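Local coordinates for nucleoporin NUP82 (Chaetomium thermophilum, PDB 5CWW), which is a structural constituent of the nuclear pore complex, whose N-terminal beta-propeller domain is described here, and probably also serves as a docking site for transport factors, at residues B[491-497]-B[563-569]; B[49-53]-B[120-126]. All coordinates share one frame. Residue numbers count along the deposited sequence, not the author numbering.

Interaction 1 (B[491-497]-B[563-569]); sequences MFSEDAT and AAATSID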
loop_
_atom_site.group_PDB
_atom_site.type_symbol
_atom_site.label_atom_id
_atom_site.label_comp_id
_atom_site.label_asym_id
_atom_site.label_seq_id
_atom_site.Cartn_x
_atom_site.Cartn_y
_atom_site.Cartn_z
ATOM N N MET B 491 11.346 7.547 -2.119
ATOM C CA MET B 491 10.861 6.244 -2.573
ATOM C C MET B 491 11.825 5.110 -2.246
ATOM O O MET B 491 13.037 5.286 -2.301
ATOM C CB MET B 491 10.627 6.272 -4.082
ATOM C CG MET B 491 9.638 7.325 -4.548
ATOM S SD MET B 491 9.674 7.524 -6.341
ATOM C CE MET B 491 11.191 8.451 -6.543
ATOM N N PHE B 492 11.273 3.946 -1.916
ATOM C CA PHE B 492 12.065 2.725 -1.790
ATOM C C PHE B 492 12.265 2.078 -3.160
ATOM O O PHE B 492 11.418 2.206 -4.045
ATOM C CB PHE B 492 11.383 1.723 -0.853
ATOM C CG PHE B 492 11.614 1.985 0.611
ATOM C CD1 PHE B 492 12.889 2.205 1.105
ATOM C CD2 PHE B 492 10.547 1.994 1.498
ATOM C CE1 PHE B 492 13.097 2.437 2.456
ATOM C CE2 PHE B 492 10.748 2.223 2.848
ATOM C CZ PHE B 492 12.027 2.443 3.328
ATOM N N SER B 493 13.391 1.390 -3.324
ATOM C CA SER B 493 13.631 0.549 -4.494
ATOM C C SER B 493 14.354 -0.716 -4.059
ATOM O O SER B 493 15.267 -0.654 -3.239
ATOM C CB SER B 493 14.462 1.285 -5.543
ATOM O OG SER B 493 13.851 2.500 -5.926
ATOM N N GLU B 494 13.963 -1.857 -4.616
ATOM C CA GLU B 494 14.596 -3.120 -4.255
ATOM C C GLU B 494 15.936 -3.276 -4.967
ATOM O O GLU B 494 16.131 -2.757 -6.066
ATOM C CB GLU B 494 13.681 -4.303 -4.584
ATOM C CG GLU B 494 14.267 -5.656 -4.176
ATOM C CD GLU B 494 13.297 -6.808 -4.362
ATOM O OE1 GLU B 494 12.144 -6.565 -4.781
ATOM O OE2 GLU B 494 13.694 -7.962 -4.085
ATOM N N ASP B 495 16.856 -3.990 -4.326
ATOM C CA ASP B 495 18.142 -4.321 -4.929
ATOM C C ASP B 495 18.046 -5.656 -5.658
ATOM O O ASP B 495 17.503 -6.625 -5.128
ATOM C CB ASP B 495 19.239 -4.373 -3.867
ATOM C CG ASP B 495 20.597 -4.714 -4.447
ATOM O OD1 ASP B 495 20.905 -5.918 -4.568
ATOM O OD2 ASP B 495 21.354 -3.778 -4.778
ATOM N N ALA B 496 18.576 -5.697 -6.875
ATOM C CA ALA B 496 18.470 -6.873 -7.732
ATOM C C ALA B 496 19.215 -8.096 -7.195
ATOM O O ALA B 496 18.864 -9.226 -7.531
ATOM C CB ALA B 496 18.978 -6.537 -9.124
ATOM N N THR B 497 20.235 -7.876 -6.370
ATOM C CA THR B 497 21.104 -8.970 -5.929
ATOM C C THR B 497 20.702 -9.551 -4.574
ATOM O O THR B 497 21.023 -10.699 -4.271
ATOM C CB THR B 497 22.579 -8.522 -5.842
ATOM O OG1 THR B 497 22.762 -7.663 -4.708
ATOM C CG2 THR B 497 23.000 -7.791 -7.112
ATOM N N ALA B 563 14.108 9.949 -10.766
ATOM C CA ALA B 563 13.402 8.700 -10.996
ATOM C C ALA B 563 13.854 7.679 -9.958
ATOM O O ALA B 563 15.042 7.593 -9.644
ATOM C CB ALA B 563 13.659 8.190 -12.401
ATOM N N ALA B 564 12.901 6.928 -9.413
ATOM C CA ALA B 564 13.201 5.908 -8.416
ATOM C C ALA B 564 14.310 4.994 -8.914
ATOM O O ALA B 564 14.268 4.517 -10.049
ATOM C CB ALA B 564 11.958 5.102 -8.089
ATOM N N ALA B 565 15.303 4.768 -8.059
ATOM C CA ALA B 565 16.474 3.978 -8.416
ATOM C C ALA B 565 16.076 2.596 -8.918
ATOM O O ALA B 565 15.210 1.943 -8.342
ATOM C CB ALA B 565 17.407 3.855 -7.222
ATOM N N THR B 566 16.712 2.165 -10.001
ATOM C CA THR B 566 16.465 0.851 -10.579
ATOM C C THR B 566 17.752 0.039 -10.561
ATOM O O THR B 566 18.719 0.377 -11.245
ATOM C CB THR B 566 15.940 0.958 -12.021
ATOM O OG1 THR B 566 14.795 1.822 -12.052
ATOM C CG2 THR B 566 15.556 -0.412 -12.558
ATOM N N SER B 567 17.764 -1.025 -9.766
ATOM C CA SER B 567 18.950 -1.860 -9.623
ATOM C C SER B 567 19.037 -2.884 -10.749
ATOM O O SER B 567 18.056 -3.553 -11.074
ATOM C CB SER B 567 18.946 -2.569 -8.267
ATOM O OG SER B 567 20.174 -3.242 -8.048
ATOM N N ILE B 568 20.224 -2.995 -11.337
ATOM C CA ILE B 568 20.471 -3.927 -12.433
ATOM C C ILE B 568 21.761 -4.700 -12.196
ATOM O O ILE B 568 22.793 -4.114 -11.871
ATOM C CB ILE B 568 20.560 -3.196 -13.788
ATOM C CG1 ILE B 568 19.409 -2.192 -13.905
ATOM C CG2 ILE B 568 20.562 -4.211 -14.931
ATOM C CD1 ILE B 568 19.196 -1.599 -15.292
ATOM N N ASP B 569 21.691 -6.018 -12.351
ATOM C CA ASP B 569 22.857 -6.880 -12.194
ATOM C C ASP B 569 22.973 -7.818 -13.385
ATOM O O ASP B 569 22.489 -8.949 -13.347
ATOM C CB ASP B 569 22.776 -7.683 -10.894
ATOM C CG ASP B 569 24.015 -8.531 -10.653
ATOM O OD1 ASP B 569 25.116 -8.109 -11.063
ATOM O OD2 ASP B 569 23.889 -9.622 -10.057
HETATM O O HOH W 1 15.382 -1.499 -8.181
#
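Ser567 tucks its side chain against the backbone of residues 494-496: its CB lies 3.6 Å from Glu494 O, while its OG accepts a nearly straight hydrogen bond from Ala496 N at 3.2 Å. A small hydroxyl suits this place, since it fits between two neighbouring strands and still satisfies an amide. Ser493 uses the same economy from the other strand, its OG lying 2.8 Å from Ala565 O, at best a weak hydrogen bond. Between these two serines a water receives Ser567 N (2.9 Å) and donates to Glu494 O (2.6 Å), bridging backbones that stand too far apart to pair directly. At one end the flexible Met491 lays SD 3.8 Å from Ala564 CB. At the other, Asp495 OD1 accepts from Thr497 N at 2.7 Å, an Asx turn just beyond the end of the strand, and its OD2 is hydrogen-bonded to Tyr575 OH. The two segments run parallel, their end-to-end directions 7° apart; joined by short side chains and water, they are typical of neighbouring innermost strands in a seven-bladed beta-propeller.

Interaction 2 (B[49-53]-B[120-126]); sequences IARRG and LVMSPNQ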
loop_
_atom_site.group_PDB
_atom_site.type_symbol
_atom_site.label_atom_id
_atom_site.label_comp_id
_atom_site.label_asym_id
_atom_site.label_seq_id
_atom_site.Cartn_x
_atom_site.Cartn_y
_atom_site.Cartn_z
ATOM N N ILE B 49 11.099 4.842 -14.272
ATOM C CA ILE B 49 11.987 3.874 -14.912
ATOM C C ILE B 49 11.617 2.455 -14.495
ATOM O O ILE B 49 11.455 2.165 -13.309
ATOM C CB ILE B 49 13.471 4.131 -14.570
ATOM C CG1 ILE B 49 13.880 5.541 -15.007
ATOM C CG2 ILE B 49 14.362 3.095 -15.254
ATOM C CD1 ILE B 49 15.289 5.943 -14.595
ATOM N N ALA B 50 11.479 1.583 -15.488
ATOM C CA ALA B 50 11.232 0.163 -15.267
ATOM C C ALA B 50 12.156 -0.639 -16.174
ATOM O O ALA B 50 12.704 -0.091 -17.128
ATOM C CB ALA B 50 9.775 -0.180 -15.538
ATOM N N ARG B 51 12.323 -1.927 -15.887
ATOM C CA ARG B 51 13.290 -2.738 -16.620
ATOM C C ARG B 51 12.906 -4.204 -16.741
ATOM O O ARG B 51 12.096 -4.721 -15.972
ATOM C CB ARG B 51 14.661 -2.664 -15.942
ATOM C CG ARG B 51 14.697 -3.327 -14.567
ATOM C CD ARG B 51 16.106 -3.416 -14.032
ATOM N NE ARG B 51 16.891 -4.462 -14.689
ATOM C CZ ARG B 51 16.996 -5.720 -14.266
ATOM N NH1 ARG B 51 16.357 -6.126 -13.176
ATOM N NH2 ARG B 51 17.741 -6.582 -14.944
ATOM N N ARG B 52 13.517 -4.859 -17.721
ATOM C CA ARG B 52 13.506 -6.308 -17.830
ATOM C C ARG B 52 14.823 -6.706 -18.482
ATOM O O ARG B 52 15.136 -6.259 -19.587
ATOM C CB ARG B 52 12.299 -6.805 -18.633
ATOM C CG ARG B 52 12.185 -6.249 -20.044
ATOM C CD ARG B 52 10.949 -6.789 -20.748
ATOM N NE ARG B 52 10.958 -6.489 -22.177
ATOM C CZ ARG B 52 10.045 -6.922 -23.040
ATOM N NH1 ARG B 52 9.036 -7.680 -22.628
ATOM N NH2 ARG B 52 10.139 -6.601 -24.323
ATOM N N GLY B 53 15.602 -7.532 -17.794
ATOM C CA GLY B 53 16.949 -7.838 -18.239
ATOM C C GLY B 53 17.738 -6.552 -18.421
ATOM O O GLY B 53 17.834 -5.743 -17.497
ATOM N N LEU B 120 5.810 3.453 -13.542
ATOM C CA LEU B 120 5.858 2.271 -14.396
ATOM C C LEU B 120 6.138 1.057 -13.520
ATOM O O LEU B 120 7.119 1.048 -12.775
ATOM C CB LEU B 120 6.938 2.405 -15.470
ATOM C CG LEU B 120 6.857 3.625 -16.387
ATOM C CD1 LEU B 120 8.071 3.666 -17.308
ATOM C CD2 LEU B 120 5.571 3.607 -17.193
ATOM N N VAL B 121 5.288 0.037 -13.606
ATOM C CA VAL B 121 5.472 -1.167 -12.801
ATOM C C VAL B 121 5.492 -2.412 -13.679
ATOM O O VAL B 121 4.470 -2.813 -14.237
ATOM C CB VAL B 121 4.365 -1.322 -11.740
ATOM C CG1 VAL B 121 4.723 -2.441 -10.771
ATOM C CG2 VAL B 121 4.160 -0.016 -10.984
ATOM N N MET B 122 6.670 -3.019 -13.782
ATOM C CA MET B 122 6.860 -4.232 -14.563
ATOM C C MET B 122 6.170 -5.410 -13.890
ATOM O O MET B 122 6.203 -5.536 -12.668
ATOM C CB MET B 122 8.356 -4.525 -14.727
ATOM C CG MET B 122 8.679 -5.642 -15.708
ATOM S SD MET B 122 8.208 -5.270 -17.410
ATOM C CE MET B 122 9.258 -3.862 -17.765
ATOM N N SER B 123 5.565 -6.281 -14.691
ATOM C CA SER B 123 4.909 -7.471 -14.162
ATOM C C SER B 123 5.958 -8.546 -13.891
ATOM O O SER B 123 7.083 -8.441 -14.374
ATOM C CB SER B 123 3.842 -7.975 -15.136
ATOM O OG SER B 123 4.428 -8.511 -16.306
ATOM N N PRO B 124 5.598 -9.584 -13.115
ATOM C CA PRO B 124 6.558 -10.627 -12.725
ATOM C C PRO B 124 7.253 -11.308 -13.904
ATOM O O PRO B 124 8.475 -11.453 -13.885
ATOM C CB PRO B 124 5.689 -11.631 -11.960
ATOM C CG PRO B 124 4.565 -10.820 -11.429
ATOM C CD PRO B 124 4.285 -9.788 -12.480
ATOM N N ASN B 125 6.487 -11.716 -14.910
ATOM C CA ASN B 125 7.053 -12.380 -16.079
ATOM C C ASN B 125 7.464 -11.384 -17.162
ATOM O O ASN B 125 7.877 -11.776 -18.253
ATOM C CB ASN B 125 6.053 -13.391 -16.638
ATOM C CG ASN B 125 5.750 -14.506 -15.657
ATOM O OD1 ASN B 125 6.619 -14.926 -14.891
ATOM N ND2 ASN B 125 4.512 -14.985 -15.666
ATOM N N GLN B 126 7.339 -10.097 -16.849
ATOM C CA GLN B 126 7.889 -9.027 -17.676
ATOM C C GLN B 126 7.271 -8.975 -19.073
ATOM O O GLN B 126 7.944 -8.626 -20.043
ATOM C CB GLN B 126 9.411 -9.187 -17.786
ATOM C CG GLN B 126 10.116 -9.238 -16.438
ATOM C CD GLN B 126 11.615 -9.427 -16.560
ATOM O OE1 GLN B 126 12.099 -10.103 -17.469
ATOM N NE2 GLN B 126 12.361 -8.828 -15.638
HETATM O O HOH W 2 15.064 -8.474 -14.964
#
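Strands 49-52 and 120-122 run side by side in the same direction, their axes 17° apart and 6.3 Å apart at closest approach, without forming a common sheet: each is the first strand of its own antiparallel blade. Beyond Met122 segment 120-126 folds through a type I turn, Ser123 to Gln126, closed by Gln126 N to Ser123 O at 3.0 Å, which brings Gln126 back beside Arg52. The apolar half of the contact is compact. Ala50 CB meets Leu120 CB at 3.8 Å, a methyl group leaving room for the larger leucine, and the unbranched Met122 bends its CE to 3.5 Å from Arg51 O and 4.3 Å from both Ala50 CB and Arg52 CB. The polar half lies at the strand end. Arg52 stretches along Gln126, with its CB 3.4 Å from Gln126 CD, and its NH1 donates to Gln126 O at 3.0 Å; the same guanidinium makes a salt bridge to Glu55 and a hydrogen bond to Pro143 O. A water accepts from both Gln126 NE2 (2.8 Å) and Gly53 N (3.0 Å), tying the turn to the residue that follows the strand. The chemistry thus grades from alkyl packing around the buried Ala50 and Leu120 to arginine, amide and water at the more exposed strand end, and the arginine couples the second blade's turn to a charged partner in the first.

How the interactions relate
Interactions 1 and 2 join consecutive pairs of blades round the propeller, in the order 491-494, 566-570, 49-52, 119-122, and their centres lie 12 Å apart. The middle two strands join them directly: Thr566 and Ile568 point away from 491-497, Ile49 and Arg51 away from 120-126, so these side chains meet. Thr566 CG2 packs 3.4 Å from Arg51 CD, Ile568 CG1 3.5 Å from Arg51 NE, and Ala563 CB 3.5 Å from Ile49 CD1. Here the blade nearest the C-terminus meets the first blade, closing the ring. Neither interaction touches Nup159 or Nup145N, so both belong to the propeller's own framework.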